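Local coordinates for p800 reaction center core protein (Heliobacterium modesticaldum, PDB 5V8K) that forms the core subunit of a homodimeric photosynthetic reaction center, holding bacteriochlorophylls and chlorophyll-type cofactors in the membrane and helping to bind a 4Fe-4S cluster, at residues Asn339-Ala342 against Asp343-Ala347; Lys373-Ile376 against Ser377-Val380; Tyr505-Gln508 against Gln509-Met513; Phe530-Ala533 against Phe534-Met538. One frame throughout, in Å; residues are numbered along the deposited sequence.

Interaction 1 (Asn339-Ala342 against Asp343-Ala347)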
loop_
_atom_site.group_PDB
_atom_site.type_symbol
_atom_site.label_atom_id
_atom_site.label_comp_id
_atom_site.label_asym_id
_atom_site.label_seq_id
_atom_site.Cartn_x
_atom_site.Cartn_y
_atom_site.Cartn_z
ATOM N N ASN A 339 -5.131 21.540 10.308
ATOM C CA ASN A 339 -4.053 21.654 11.288
ATOM C C ASN A 339 -2.732 21.081 10.791
ATOM O O ASN A 339 -1.666 21.599 11.146
ATOM C CB ASN A 339 -4.452 20.956 12.571
ATOM C CG ASN A 339 -5.415 21.745 13.365
ATOM O OD1 ASN A 339 -5.671 22.896 13.038
ATOM N ND2 ASN A 339 -5.972 21.143 14.422
ATOM N N THR A 340 -2.780 20.011 9.997
ATOM C CA THR A 340 -1.562 19.415 9.451
ATOM C C THR A 340 -0.886 20.382 8.497
ATOM O O THR A 340 0.332 20.582 8.557
ATOM C CB THR A 340 -1.890 18.101 8.720
ATOM O OG1 THR A 340 -2.344 17.121 9.649
ATOM C CG2 THR A 340 -0.696 17.497 7.982
ATOM N N ILE A 341 -1.681 20.975 7.595
ATOM C CA ILE A 341 -1.182 21.952 6.630
ATOM C C ILE A 341 -0.571 23.138 7.359
ATOM O O ILE A 341 0.471 23.651 6.959
ATOM C CB ILE A 341 -2.311 22.378 5.674
ATOM C CG1 ILE A 341 -2.593 21.236 4.705
ATOM C CG2 ILE A 341 -1.971 23.638 4.880
ATOM C CD1 ILE A 341 -3.844 21.506 3.886
ATOM N N ALA A 342 -1.220 23.581 8.441
ATOM C CA ALA A 342 -0.711 24.649 9.292
ATOM C C ALA A 342 0.633 24.278 9.954
ATOM O O ALA A 342 1.580 25.065 9.920
ATOM C CB ALA A 342 -1.776 24.993 10.350
ATOM N N ASP A 343 0.722 23.091 10.579
ATOM C CA ASP A 343 1.974 22.627 11.186
ATOM C C ASP A 343 3.087 22.490 10.146
ATOM O O ASP A 343 4.244 22.801 10.423
ATOM C CB ASP A 343 1.748 21.285 11.899
ATOM C CG ASP A 343 1.139 21.424 13.279
ATOM O OD1 ASP A 343 1.466 22.412 13.980
ATOM O OD2 ASP A 343 0.307 20.547 13.659
ATOM N N ILE A 344 2.769 21.966 8.966
ATOM C CA ILE A 344 3.777 21.732 7.943
ATOM C C ILE A 344 4.420 23.044 7.521
ATOM O O ILE A 344 5.648 23.140 7.426
ATOM C CB ILE A 344 3.162 21.002 6.741
ATOM C CG1 ILE A 344 2.955 19.495 7.045
ATOM C CG2 ILE A 344 4.048 21.125 5.481
ATOM C CD1 ILE A 344 2.102 18.784 5.966
ATOM N N HIS A 345 3.592 24.083 7.274
ATOM C CA HIS A 345 4.021 25.306 6.619
ATOM C C HIS A 345 4.293 26.432 7.602
ATOM O O HIS A 345 4.421 27.586 7.182
ATOM C CB HIS A 345 2.978 25.751 5.573
ATOM C CG HIS A 345 2.855 24.814 4.416
ATOM N ND1 HIS A 345 1.957 23.771 4.400
ATOM C CD2 HIS A 345 3.528 24.742 3.247
ATOM C CE1 HIS A 345 2.079 23.095 3.269
ATOM N NE2 HIS A 345 3.037 23.654 2.558
ATOM N N ALA A 346 4.408 26.131 8.892
ATOM C CA ALA A 346 4.422 27.182 9.911
ATOM C C ALA A 346 5.592 28.144 9.745
ATOM O O ALA A 346 5.482 29.321 10.116
ATOM C CB ALA A 346 4.450 26.537 11.296
ATOM N N ALA A 347 6.709 27.686 9.171
ATOM C CA ALA A 347 7.850 28.578 8.980
ATOM C C ALA A 347 7.653 29.563 7.828
ATOM O O ALA A 347 8.430 30.526 7.726
ATOM C CB ALA A 347 9.121 27.754 8.745
#

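Interaction 2 (Lys373-Ile376 against Ser377-Val380)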
loop_
_atom_site.group_PDB
_atom_site.type_symbol
_atom_site.label_atom_id
_atom_site.label_comp_id
_atom_site.label_asym_id
_atom_site.label_seq_id
_atom_site.Cartn_x
_atom_site.Cartn_y
_atom_site.Cartn_z
ATOM N N LYS A 373 -10.639 16.196 30.923
ATOM C CA LYS A 373 -10.455 17.581 30.474
ATOM C C LYS A 373 -9.694 17.544 29.133
ATOM O O LYS A 373 -8.494 17.811 29.040
ATOM C CB LYS A 373 -9.733 18.411 31.524
ATOM C CG LYS A 373 -9.704 19.871 31.189
ATOM C CD LYS A 373 -10.045 20.708 32.386
ATOM C CE LYS A 373 -9.568 22.146 32.203
ATOM N NZ LYS A 373 -8.878 22.610 33.445
ATOM N N GLY A 374 -10.407 17.196 28.078
ATOM C CA GLY A 374 -9.772 16.869 26.821
ATOM C C GLY A 374 -9.398 18.067 25.975
ATOM O O GLY A 374 -9.823 19.191 26.186
ATOM N N SER A 375 -8.574 17.808 24.977
ATOM C CA SER A 375 -8.100 18.844 24.075
ATOM C C SER A 375 -8.552 18.506 22.648
ATOM O O SER A 375 -9.294 17.545 22.420
ATOM C CB SER A 375 -6.584 18.934 24.161
ATOM O OG SER A 375 -6.030 17.793 23.509
ATOM N N ILE A 376 -8.035 19.267 21.677
ATOM C CA ILE A 376 -8.309 18.976 20.274
ATOM C C ILE A 376 -7.872 17.566 19.931
ATOM O O ILE A 376 -8.443 16.940 19.027
ATOM C CB ILE A 376 -7.655 20.043 19.360
ATOM C CG1 ILE A 376 -7.952 19.790 17.879
ATOM C CG2 ILE A 376 -6.171 20.110 19.542
ATOM C CD1 ILE A 376 -9.421 20.056 17.538
ATOM N N SER A 377 -6.871 17.033 20.648
ATOM C CA SER A 377 -6.389 15.668 20.387
ATOM C C SER A 377 -7.483 14.643 20.657
ATOM O O SER A 377 -7.753 13.784 19.822
ATOM C CB SER A 377 -5.143 15.336 21.233
ATOM O OG SER A 377 -4.622 14.041 20.923
ATOM N N GLU A 378 -8.117 14.717 21.824
ATOM C CA GLU A 378 -9.274 13.870 22.118
ATOM C C GLU A 378 -10.470 14.155 21.189
ATOM O O GLU A 378 -11.136 13.221 20.732
ATOM C CB GLU A 378 -9.713 14.052 23.572
ATOM C CG GLU A 378 -8.919 13.295 24.563
ATOM C CD GLU A 378 -7.571 13.928 24.910
ATOM O OE1 GLU A 378 -7.412 15.179 24.735
ATOM O OE2 GLU A 378 -6.682 13.155 25.371
ATOM N N PHE A 379 -10.794 15.423 20.929
ATOM C CA PHE A 379 -11.932 15.714 20.052
ATOM C C PHE A 379 -11.757 15.052 18.687
ATOM O O PHE A 379 -12.636 14.304 18.234
ATOM C CB PHE A 379 -12.143 17.230 19.910
ATOM C CG PHE A 379 -13.324 17.598 19.005
ATOM C CD1 PHE A 379 -14.598 17.739 19.532
ATOM C CD2 PHE A 379 -13.154 17.775 17.643
ATOM C CE1 PHE A 379 -15.693 18.071 18.722
ATOM C CE2 PHE A 379 -14.241 18.112 16.814
ATOM C CZ PHE A 379 -15.512 18.249 17.358
ATOM N N VAL A 380 -10.603 15.267 18.039
ATOM C CA VAL A 380 -10.365 14.667 16.728
ATOM C C VAL A 380 -10.318 13.137 16.830
ATOM O O VAL A 380 -10.928 12.425 16.022
ATOM C CB VAL A 380 -9.080 15.234 16.104
ATOM C CG1 VAL A 380 -8.663 14.462 14.811
ATOM C CG2 VAL A 380 -9.247 16.691 15.828
HETATM O O HOH W 1 -4.832 16.063 24.958
#

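Interaction 3 (Tyr505-Gln508 against Gln509-Met513). With CA (calcium ion), chain B; GB0 (Bacteriochlorophyll g'), chain C.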
loop_
_atom_site.group_PDB
_atom_site.type_symbol
_atom_site.label_atom_id
_atom_site.label_comp_id
_atom_site.label_asym_id
_atom_site.label_seq_id
_atom_site.Cartn_x
_atom_site.Cartn_y
_atom_site.Cartn_z
ATOM N N TYR A 505 5.358 10.532 14.602
ATOM C CA TYR A 505 5.525 9.473 15.582
ATOM C C TYR A 505 6.064 8.211 14.920
ATOM O O TYR A 505 6.888 7.494 15.505
ATOM C CB TYR A 505 4.189 9.238 16.306
ATOM C CG TYR A 505 3.883 7.869 16.889
ATOM C CD1 TYR A 505 3.351 6.881 16.092
ATOM C CD2 TYR A 505 4.011 7.607 18.239
ATOM C CE1 TYR A 505 3.003 5.645 16.597
ATOM C CE2 TYR A 505 3.687 6.389 18.760
ATOM C CZ TYR A 505 3.178 5.390 17.939
ATOM O OH TYR A 505 2.834 4.130 18.429
ATOM N N ILE A 506 5.647 7.949 13.684
ATOM C CA ILE A 506 6.192 6.802 12.956
ATOM C C ILE A 506 7.691 6.972 12.764
ATOM O O ILE A 506 8.449 6.029 12.963
ATOM C CB ILE A 506 5.455 6.578 11.615
ATOM C CG1 ILE A 506 4.199 5.743 11.850
ATOM C CG2 ILE A 506 6.332 5.833 10.610
ATOM C CD1 ILE A 506 3.278 5.650 10.709
ATOM N N ILE A 507 8.142 8.181 12.421
ATOM C CA ILE A 507 9.576 8.410 12.230
ATOM C C ILE A 507 10.339 8.123 13.525
ATOM O O ILE A 507 11.413 7.499 13.509
ATOM C CB ILE A 507 9.857 9.847 11.745
ATOM C CG1 ILE A 507 9.345 10.031 10.316
ATOM C CG2 ILE A 507 11.392 10.153 11.793
ATOM C CD1 ILE A 507 9.447 11.516 9.832
ATOM N N GLN A 508 9.817 8.634 14.656
ATOM C CA GLN A 508 10.500 8.520 15.936
ATOM C C GLN A 508 10.494 7.082 16.464
ATOM O O GLN A 508 11.513 6.596 16.948
ATOM C CB GLN A 508 9.853 9.473 16.931
ATOM C CG GLN A 508 10.574 9.558 18.265
ATOM C CD GLN A 508 10.146 8.447 19.223
ATOM O OE1 GLN A 508 8.998 8.020 19.243
ATOM N NE2 GLN A 508 11.069 8.018 20.050
ATOM N N GLN A 509 9.352 6.405 16.400
ATOM C CA GLN A 509 9.250 5.023 16.842
ATOM C C GLN A 509 10.112 4.099 15.983
ATOM O O GLN A 509 10.867 3.269 16.506
ATOM C CB GLN A 509 7.805 4.585 16.815
ATOM C CG GLN A 509 6.917 5.250 17.869
ATOM C CD GLN A 509 7.043 4.662 19.227
ATOM O OE1 GLN A 509 6.450 3.623 19.548
ATOM N NE2 GLN A 509 7.806 5.315 20.048
ATOM N N THR A 510 10.040 4.254 14.665
ATOM C CA THR A 510 10.841 3.410 13.777
ATOM C C THR A 510 12.332 3.623 14.005
ATOM O O THR A 510 13.116 2.661 13.960
ATOM C CB THR A 510 10.467 3.681 12.311
ATOM O OG1 THR A 510 9.086 3.412 12.104
ATOM C CG2 THR A 510 11.213 2.792 11.422
ATOM N N THR A 511 12.746 4.877 14.240
ATOM C CA THR A 511 14.125 5.158 14.618
ATOM C C THR A 511 14.502 4.417 15.911
ATOM O O THR A 511 15.567 3.803 15.995
ATOM C CB THR A 511 14.338 6.673 14.764
ATOM O OG1 THR A 511 14.162 7.279 13.487
ATOM C CG2 THR A 511 15.761 6.996 15.240
ATOM N N ALA A 512 13.607 4.415 16.902
ATOM C CA ALA A 512 13.868 3.711 18.146
ATOM C C ALA A 512 13.958 2.202 17.935
ATOM O O ALA A 512 14.678 1.525 18.672
ATOM C CB ALA A 512 12.786 4.007 19.174
ATOM N N MET A 513 13.251 1.667 16.929
ATOM C CA MET A 513 13.261 0.227 16.674
ATOM C C MET A 513 14.642 -0.281 16.279
ATOM O O MET A 513 14.943 -1.459 16.502
ATOM C CB MET A 513 12.254 -0.146 15.588
ATOM C CG MET A 513 10.826 -0.102 16.019
ATOM S SD MET A 513 9.752 -0.311 14.566
ATOM C CE MET A 513 8.232 0.480 15.125
HETATM CA CA CA B . 5.214 2.594 21.251
HETATM C C1 GB0 C . -4.308 1.660 6.889
HETATM C C2 GB0 C . -4.291 2.642 8.023
HETATM C C3 GB0 C . -3.388 3.591 8.012
HETATM C C4 GB0 C . -2.393 3.719 6.914
HETATM C C5 GB0 C . -3.385 4.536 9.142
HETATM C C6 GB0 C . -3.481 5.948 8.633
HETATM N NB GB0 C . 5.022 1.828 4.198
HETATM N ND GB0 C . 4.759 1.674 8.144
HETATM C C10 GB0 C . -4.451 8.141 11.655
HETATM C C11 GB0 C . -5.480 9.248 11.561
HETATM C C12 GB0 C . -5.115 10.354 12.524
HETATM C C13 GB0 C . -6.054 11.215 12.940
HETATM C C14 GB0 C . -7.471 11.075 12.503
HETATM C C15 GB0 C . -5.738 12.376 13.842
HETATM C C1A GB0 C . 2.131 0.515 6.967
HETATM C C1B GB0 C . 4.293 1.144 3.318
HETATM C C1C GB0 C . 7.394 3.155 5.662
HETATM C C1D GB0 C . 5.490 1.929 9.193
HETATM C C2A GB0 C . 1.041 -0.436 6.522
HETATM C C2B GB0 C . 4.883 1.289 2.077
HETATM C C2C GB0 C . 8.600 3.970 5.967
HETATM C C2D GB0 C . 5.006 1.698 10.682
HETATM C C3A GB0 C . 1.589 -0.903 5.193
HETATM C C3B GB0 C . 6.005 2.074 2.204
HETATM C C3C GB0 C . 8.345 3.706 7.400
HETATM C C3D GB0 C . 3.793 1.236 10.178
HETATM C C4A GB0 C . 2.649 0.144 5.013
HETATM C C4B GB0 C . 6.101 2.364 3.565
HETATM C C4C GB0 C . 7.258 2.904 7.700
HETATM C C4D GB0 C . 3.625 1.194 8.759
HETATM C C7 GB0 C . -3.443 6.862 9.824
HETATM C C8 GB0 C . -4.559 7.226 10.462
HETATM C C9 GB0 C . -5.882 6.677 10.036
HETATM C CAA GB0 C . -0.316 0.236 6.374
HETATM C CAB GB0 C . 6.821 2.429 1.010
HETATM C CAC GB0 C . 9.154 4.219 8.524
HETATM C CAD GB0 C . 2.553 0.742 10.784
HETATM C CBA GB0 C . -1.410 -0.788 6.085
HETATM C CBB GB0 C . 8.030 2.883 0.986
HETATM C CBC GB0 C . 10.373 5.090 8.327
HETATM C CBD GB0 C . 1.615 0.382 9.670
HETATM C CED GB0 C . -1.831 1.293 10.848
HETATM C CGA GB0 C . -2.766 -0.125 6.020
HETATM C CGD GB0 C . 0.410 1.228 9.847
HETATM C CHA GB0 C . 2.386 0.629 8.422
HETATM C CHB GB0 C . 3.101 0.393 3.746
HETATM C CHC GB0 C . 7.201 3.124 4.197
HETATM C CHD GB0 C . 6.822 2.528 9.044
HETATM C CMA GB0 C . 2.250 -2.302 5.189
HETATM C CMB GB0 C . 4.378 0.793 0.771
HETATM C CMC GB0 C . 9.848 3.283 5.402
HETATM C CMD GB0 C . 5.595 1.903 12.012
HETATM N NA GB0 C . 3.160 0.658 6.127
HETATM N NC GB0 C . 6.634 2.560 6.564
HETATM O O1A GB0 C . -3.472 -0.177 5.021
HETATM O O1D GB0 C . 0.333 2.414 9.552
HETATM O O2A GB0 C . -3.134 0.846 7.034
HETATM O O2D GB0 C . -0.698 0.569 10.441
HETATM O OBD GB0 C . 2.172 0.497 11.977
HETATM MG MG GB0 C . 4.969 1.465 6.190
HETATM O O HOH W 2 5.585 4.393 22.722
HETATM O O HOH W 3 3.990 1.611 23.219
#

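Interaction 4 (Phe530-Ala533 against Phe534-Met538). With AOH (8(1)-OH-Chlorophyll aF), chain E.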
loop_
_atom_site.group_PDB
_atom_site.type_symbol
_atom_site.label_atom_id
_atom_site.label_comp_id
_atom_site.label_asym_id
_atom_site.label_seq_id
_atom_site.Cartn_x
_atom_site.Cartn_y
_atom_site.Cartn_z
ATOM N N PHE A 530 6.538 -6.533 2.910
ATOM C CA PHE A 530 6.615 -7.416 1.746
ATOM C C PHE A 530 5.345 -8.256 1.585
ATOM O O PHE A 530 4.744 -8.291 0.511
ATOM C CB PHE A 530 7.820 -8.337 1.841
ATOM C CG PHE A 530 8.017 -9.179 0.600
ATOM C CD1 PHE A 530 8.585 -8.638 -0.535
ATOM C CD2 PHE A 530 7.570 -10.492 0.556
ATOM C CE1 PHE A 530 8.735 -9.396 -1.688
ATOM C CE2 PHE A 530 7.714 -11.257 -0.593
ATOM C CZ PHE A 530 8.309 -10.701 -1.717
ATOM N N ILE A 531 4.944 -8.974 2.638
ATOM C CA ILE A 531 3.762 -9.830 2.534
ATOM C C ILE A 531 2.523 -8.997 2.217
ATOM O O ILE A 531 1.682 -9.388 1.385
ATOM C CB ILE A 531 3.596 -10.672 3.812
ATOM C CG1 ILE A 531 4.773 -11.634 3.986
ATOM C CG2 ILE A 531 2.318 -11.527 3.764
ATOM C CD1 ILE A 531 4.731 -12.419 5.279
ATOM N N TRP A 532 2.398 -7.830 2.856
ATOM C CA TRP A 532 1.254 -6.954 2.608
ATOM C C TRP A 532 1.182 -6.574 1.135
ATOM O O TRP A 532 0.127 -6.652 0.506
ATOM C CB TRP A 532 1.382 -5.719 3.486
ATOM C CG TRP A 532 0.299 -4.728 3.435
ATOM C CD1 TRP A 532 -0.867 -4.781 4.107
ATOM C CD2 TRP A 532 0.288 -3.504 2.700
ATOM N NE1 TRP A 532 -1.626 -3.671 3.839
ATOM C CE2 TRP A 532 -0.936 -2.868 2.971
ATOM C CE3 TRP A 532 1.201 -2.872 1.866
ATOM C CZ2 TRP A 532 -1.256 -1.620 2.458
ATOM C CZ3 TRP A 532 0.883 -1.606 1.356
ATOM C CH2 TRP A 532 -0.331 -1.009 1.641
ATOM N N ALA A 533 2.315 -6.176 0.566
ATOM C CA ALA A 533 2.380 -5.849 -0.844
ATOM C C ALA A 533 1.920 -7.017 -1.703
ATOM O O ALA A 533 1.158 -6.847 -2.668
ATOM C CB ALA A 533 3.808 -5.448 -1.200
ATOM N N PHE A 534 2.357 -8.211 -1.359
ATOM C CA PHE A 534 2.034 -9.375 -2.161
ATOM C C PHE A 534 0.538 -9.661 -2.165
ATOM O O PHE A 534 0.015 -10.175 -3.172
ATOM C CB PHE A 534 2.871 -10.566 -1.669
ATOM C CG PHE A 534 2.913 -11.698 -2.642
ATOM C CD1 PHE A 534 3.864 -11.745 -3.648
ATOM C CD2 PHE A 534 1.982 -12.710 -2.571
ATOM C CE1 PHE A 534 3.854 -12.800 -4.595
ATOM C CE2 PHE A 534 1.990 -13.744 -3.489
ATOM C CZ PHE A 534 2.936 -13.767 -4.496
ATOM N N THR A 535 -0.180 -9.324 -1.081
ATOM C CA THR A 535 -1.614 -9.547 -1.086
ATOM C C THR A 535 -2.306 -8.798 -2.218
ATOM O O THR A 535 -3.400 -9.203 -2.636
ATOM C CB THR A 535 -2.289 -9.179 0.226
ATOM O OG1 THR A 535 -2.312 -7.758 0.431
ATOM C CG2 THR A 535 -1.636 -9.876 1.358
ATOM N N PHE A 536 -1.714 -7.702 -2.705
ATOM C CA PHE A 536 -2.320 -7.002 -3.834
ATOM C C PHE A 536 -2.498 -7.941 -5.013
ATOM O O PHE A 536 -3.466 -7.819 -5.770
ATOM C CB PHE A 536 -1.477 -5.806 -4.317
ATOM C CG PHE A 536 -1.249 -4.698 -3.311
ATOM C CD1 PHE A 536 -1.688 -4.782 -2.024
ATOM C CD2 PHE A 536 -0.538 -3.552 -3.700
ATOM C CE1 PHE A 536 -1.427 -3.757 -1.113
ATOM C CE2 PHE A 536 -0.288 -2.506 -2.813
ATOM C CZ PHE A 536 -0.721 -2.616 -1.509
ATOM N N SER A 537 -1.517 -8.823 -5.236
ATOM C CA SER A 537 -1.549 -9.760 -6.350
ATOM C C SER A 537 -2.727 -10.732 -6.228
ATOM O O SER A 537 -3.207 -11.242 -7.241
ATOM C CB SER A 537 -0.201 -10.517 -6.453
ATOM O OG SER A 537 -0.032 -11.585 -5.519
ATOM N N MET A 538 -3.259 -10.903 -5.037
ATOM C CA MET A 538 -4.426 -11.736 -4.781
ATOM C C MET A 538 -5.725 -10.940 -4.691
ATOM O O MET A 538 -6.802 -11.524 -4.856
ATOM C CB MET A 538 -4.282 -12.481 -3.449
ATOM C CG MET A 538 -3.167 -13.516 -3.376
ATOM S SD MET A 538 -2.828 -13.979 -1.655
ATOM C CE MET A 538 -4.460 -14.075 -1.102
HETATM C C1 AOH E . 9.910 -14.490 -11.880
HETATM C C2 AOH E . 9.791 -14.263 -10.397
HETATM C C3 AOH E . 10.294 -13.208 -9.768
HETATM C C4 AOH E . 11.043 -12.159 -10.488
HETATM C C5 AOH E . 10.144 -13.137 -8.278
HETATM C C6 AOH E . 11.382 -13.675 -7.571
HETATM C C7 AOH E . 11.213 -13.258 -6.128
HETATM C C8 AOH E . 12.119 -13.544 -5.199
HETATM C C9 AOH E . 13.315 -14.362 -5.584
HETATM C C10 AOH E . 11.850 -13.162 -3.765
HETATM C C11 AOH E . 12.147 -11.767 -3.268
HETATM C C15 AOH E . 12.787 -9.562 -1.411
HETATM C C14 AOH E . 11.871 -10.960 0.563
HETATM C C13 AOH E . 12.178 -10.833 -0.909
HETATM C C12 AOH E . 11.891 -11.828 -1.770
HETATM N NB AOH E . 4.729 -10.202 -7.532
HETATM N ND AOH E . 1.785 -10.706 -10.286
HETATM C C1A AOH E . 3.997 -12.752 -10.854
HETATM C C1B AOH E . 5.836 -10.956 -7.356
HETATM C C1C AOH E . 2.597 -8.103 -7.146
HETATM C C1D AOH E . 0.645 -10.029 -10.483
HETATM C C2A AOH E . 5.084 -13.646 -11.379
HETATM C C2B AOH E . 6.570 -10.569 -6.238
HETATM C C2C AOH E . 1.737 -7.025 -6.988
HETATM C C2D AOH E . -0.051 -10.540 -11.564
HETATM C C3A AOH E . 5.963 -13.632 -10.128
HETATM C C3B AOH E . 5.867 -9.484 -5.727
HETATM C C3C AOH E . 0.734 -7.195 -7.922
HETATM C C3D AOH E . 0.728 -11.585 -12.052
HETATM C C4A AOH E . 5.450 -12.505 -9.270
HETATM C C4B AOH E . 4.769 -9.270 -6.559
HETATM C C4C AOH E . 1.077 -8.384 -8.587
HETATM C C4D AOH E . 1.882 -11.651 -11.273
HETATM C CAA AOH E . 5.702 -13.091 -12.654
HETATM C CAB AOH E . 6.349 -8.862 -4.505
HETATM C CAC AOH E . -0.364 -6.248 -8.144
HETATM C CAD AOH E . 0.974 -12.525 -13.180
HETATM C CBA AOH E . 6.504 -14.168 -13.386
HETATM C CBB AOH E . 5.695 -8.084 -3.695
HETATM C CBC AOH E . -1.728 -6.858 -8.175
HETATM C CBD AOH E . 2.248 -13.258 -12.909
HETATM C CED AOH E . 1.360 -16.735 -11.473
HETATM C CGA AOH E . 7.989 -14.030 -13.227
HETATM C CGD AOH E . 1.990 -14.738 -12.788
HETATM C CHA AOH E . 2.766 -12.655 -11.670
HETATM C CHB AOH E . 6.198 -12.092 -8.243
HETATM C CHC AOH E . 3.781 -8.232 -6.311
HETATM C CHD AOH E . 0.231 -8.875 -9.660
HETATM C CMA AOH E . 5.901 -14.938 -9.346
HETATM C CMB AOH E . 7.836 -11.172 -5.672
HETATM C CMC AOH E . 1.877 -5.881 -6.023
HETATM C CMD AOH E . -1.384 -10.027 -12.027
HETATM N NA AOH E . 4.252 -12.098 -9.724
HETATM N NC AOH E . 2.188 -8.954 -8.095
HETATM O O1 AOH E . -0.178 -5.545 -9.398
HETATM O O1A AOH E . 8.554 -12.950 -13.344
HETATM O O1D AOH E . 2.217 -15.504 -13.709
HETATM O O2A AOH E . 8.622 -14.898 -12.326
HETATM O O2D AOH E . 1.471 -15.297 -11.563
HETATM O OBD AOH E . -0.001 -12.834 -13.950
HETATM MG MG AOH E . 3.163 -10.647 -8.790
HETATM O O HOH W 4 2.044 -12.150 -7.319
#

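Interaction 1 (Asn339-Ala342 against Asp343-Ala347)
Ile341 O takes two bonds from His345 at the C-terminal end of helix 311-344. The backbone N of His345 lies 3.2 Å from Ile341 O and is tilted from the carbonyl plane. The ring atom His345 ND1 sits 3.0 Å from Ile341 O, in the carbonyl plane and on a lone pair. The oxygen is also almost in the plane of the imidazole. With CG beside the backbone N (chi1 -66°), the ring turns back along the helix and runs alongside Ile341. His345 then leaves the helical path, but this double grip ties it to the last turn. It also fixes the rotation of the ring.

Just before it, in the same last turn, the packing is tight. Asp343 N bonds Asn339 O at 2.9 Å, and Ile344 N bonds Thr340 O at 2.8 Å. Ile344 CG1 presses on that same Thr340 O at 3.2 Å, and Ile344 CD1 meets Thr340 CG2 at 3.7 Å. The other side is loose. Ala346 gives little more than CB, 3.5 Å from Ala342 O, and Ala347 is exposed.

The polar ends point into neighbouring loops. Asp343 is held by Ser466, Tyr358 and the backbone N of Ala471, and Asn339 by Ile359 and Gly465. His345 NE2 bonds His520 of the second subunit, so the end of helix 311-344 meets the start of that subunit's helix 520-539.

Interaction 2 (Lys373-Ile376 against Ser377-Val380)
Phe379 N and Val380 N bond back to Ser375 O (3.0 Å) and Ile376 O (2.9 Å), which closes the first turn of helix 376-401. Ser375 is the N-cap. Its OG stands between the backbone N and the carbonyl carbon (chi1 73°) and accepts from Ser377 N at 3.1 Å. Glu378 accepts in turn from the cap residue's own N-H. Its chain bends at chi2 (79°) and brings OE1 back to Ser375 N at 2.9 Å. The N-H meets OE1 on the anti side, 22° out of the carboxylate plane. Ser375 and Glu378 form a capping box, here with the Ser375 hydroxyl taking the N-H of Ser377.

A water joins the same two side chains, 2.6 Å from Ser375 OG and 2.7 Å from Glu378 OE1, to which it donates. The other oxygen, Glu378 OE2, bonds Tyr458 OH. The helix start probably helps to stabilise the negative charge. With an alanine here, Ser375 N, Tyr458 OH and the bridging water would probably lose their carboxylate partner.

On the apolar side, Ile376 and Val380 lie side by side and point the same way, with Ile376 CD1 3.8 Å from Val380 CG2. Val380 also touches a bacteriochlorophyll g'. Ile376, Phe379 and Val380 pack on helix 311-344 at Val331, Ile335 and Ala336. Ser375 and Glu378 face helix 475-488 at Ala481 and Phe485.

Interaction 3 (Tyr505-Gln508 against Gln509-Met513)
Gln509, whose side chain lies over the ring of Tyr505, binds the calcium ion through OE1 at 2.3 Å. Two waters, Asp460 and the backbone O of Leu597 are the other ligands. In the second shell the Tyr505 ring backs Gln509. Gln509 CG sits over one face, 3.7 Å from the ring centroid and 17° off its normal, a CH-pi contact. Ring and amide planes are only 16° apart, so the amide runs out nearly flat along the ring. Gln509 NE2 donates to Gln508 OE1 at 3.1 Å in a nearly straight bond, with Gln508 OE1 close to the amide plane of Gln509. The bond helps keep Gln509 OE1 turned to the metal.

Tyr505 OH bonds the calcium ligand Asp460, so Tyr505 positions two ligands at once. Replacing Tyr505 by an alanine would probably cost Asp460 this hydroxyl partner and take away the ring face under Gln509 CG, leaving its side chain less restrained.

Farther out, Thr510 OG1 (2.8 Å) and Thr510 N (2.9 Å) reach Ile506 O from opposite faces of its plane. Thr511 treats Ile507 O in the same way. Ile506 CG2 rests 3.7 Å from CHD of a bacteriochlorophyll g', and Thr510 also touches this pigment. Helix 502-513 thus joins a calcium site to the bacteriochlorophyll g' pocket, the pigment type that forms the P800 pair of heliobacterial reaction centers.

Interaction 4 (Phe530-Ala533 against Phe534-Met538)
Transmembrane helix 520-539 lines pigment pockets near the dimer interface, and on it Trp532 and Phe536 form a T-shaped pair. The edge of Phe536 points at the face of the Trp532 six-membered ring. The centroids are 4.9 Å apart and the planes stand at 68°. The nearest atoms are Phe536 CZ and Trp532 CZ3, at 3.4 Å. Phe536 of the second subunit adds another edge-to-face contact to Phe536.

The helix tightens here. Phe534 N still bonds four residues back, to Phe530 O, but Phe536 N reaches Ala533 O, three back, in 3-10 fashion. With OG1 set between the backbone N and the carbonyl carbon (chi1 71°), Thr535 OG1 reaches back to Trp532 O at 2.7 Å.

Toward the 8(1)-OH-chlorophyll aF, Phe530 lays one face on the pigment tail near C13. Phe534 meets the macrocycle with its edge, CD1 lying 3.7 Å from C3B. Ser537 CB is 3.3 Å from C4C of the pigment, and Ser537 OG bonds Phe534 O. A water binds the pigment's magnesium.

Overall arrangement
The four contacts follow one another along the chain. None nests in or crosses another, and each closes only one or two helical turns. Interaction 1 ends helix 311-344, and interaction 2 starts helix 376-401. The two touch in space, where Asn339 ND2 packs on Ile376 CG1. Interactions 3 and 4 lie on the successive helices 502-513 and 520-539, with centres about 24 Å apart. These helices pack together through Thr510 and Met513 against Ile522. Both also lean on helix 575-599. Interactions 1, 3 and 4 reach the second subunit, whereas interaction 2 stays within its own chain.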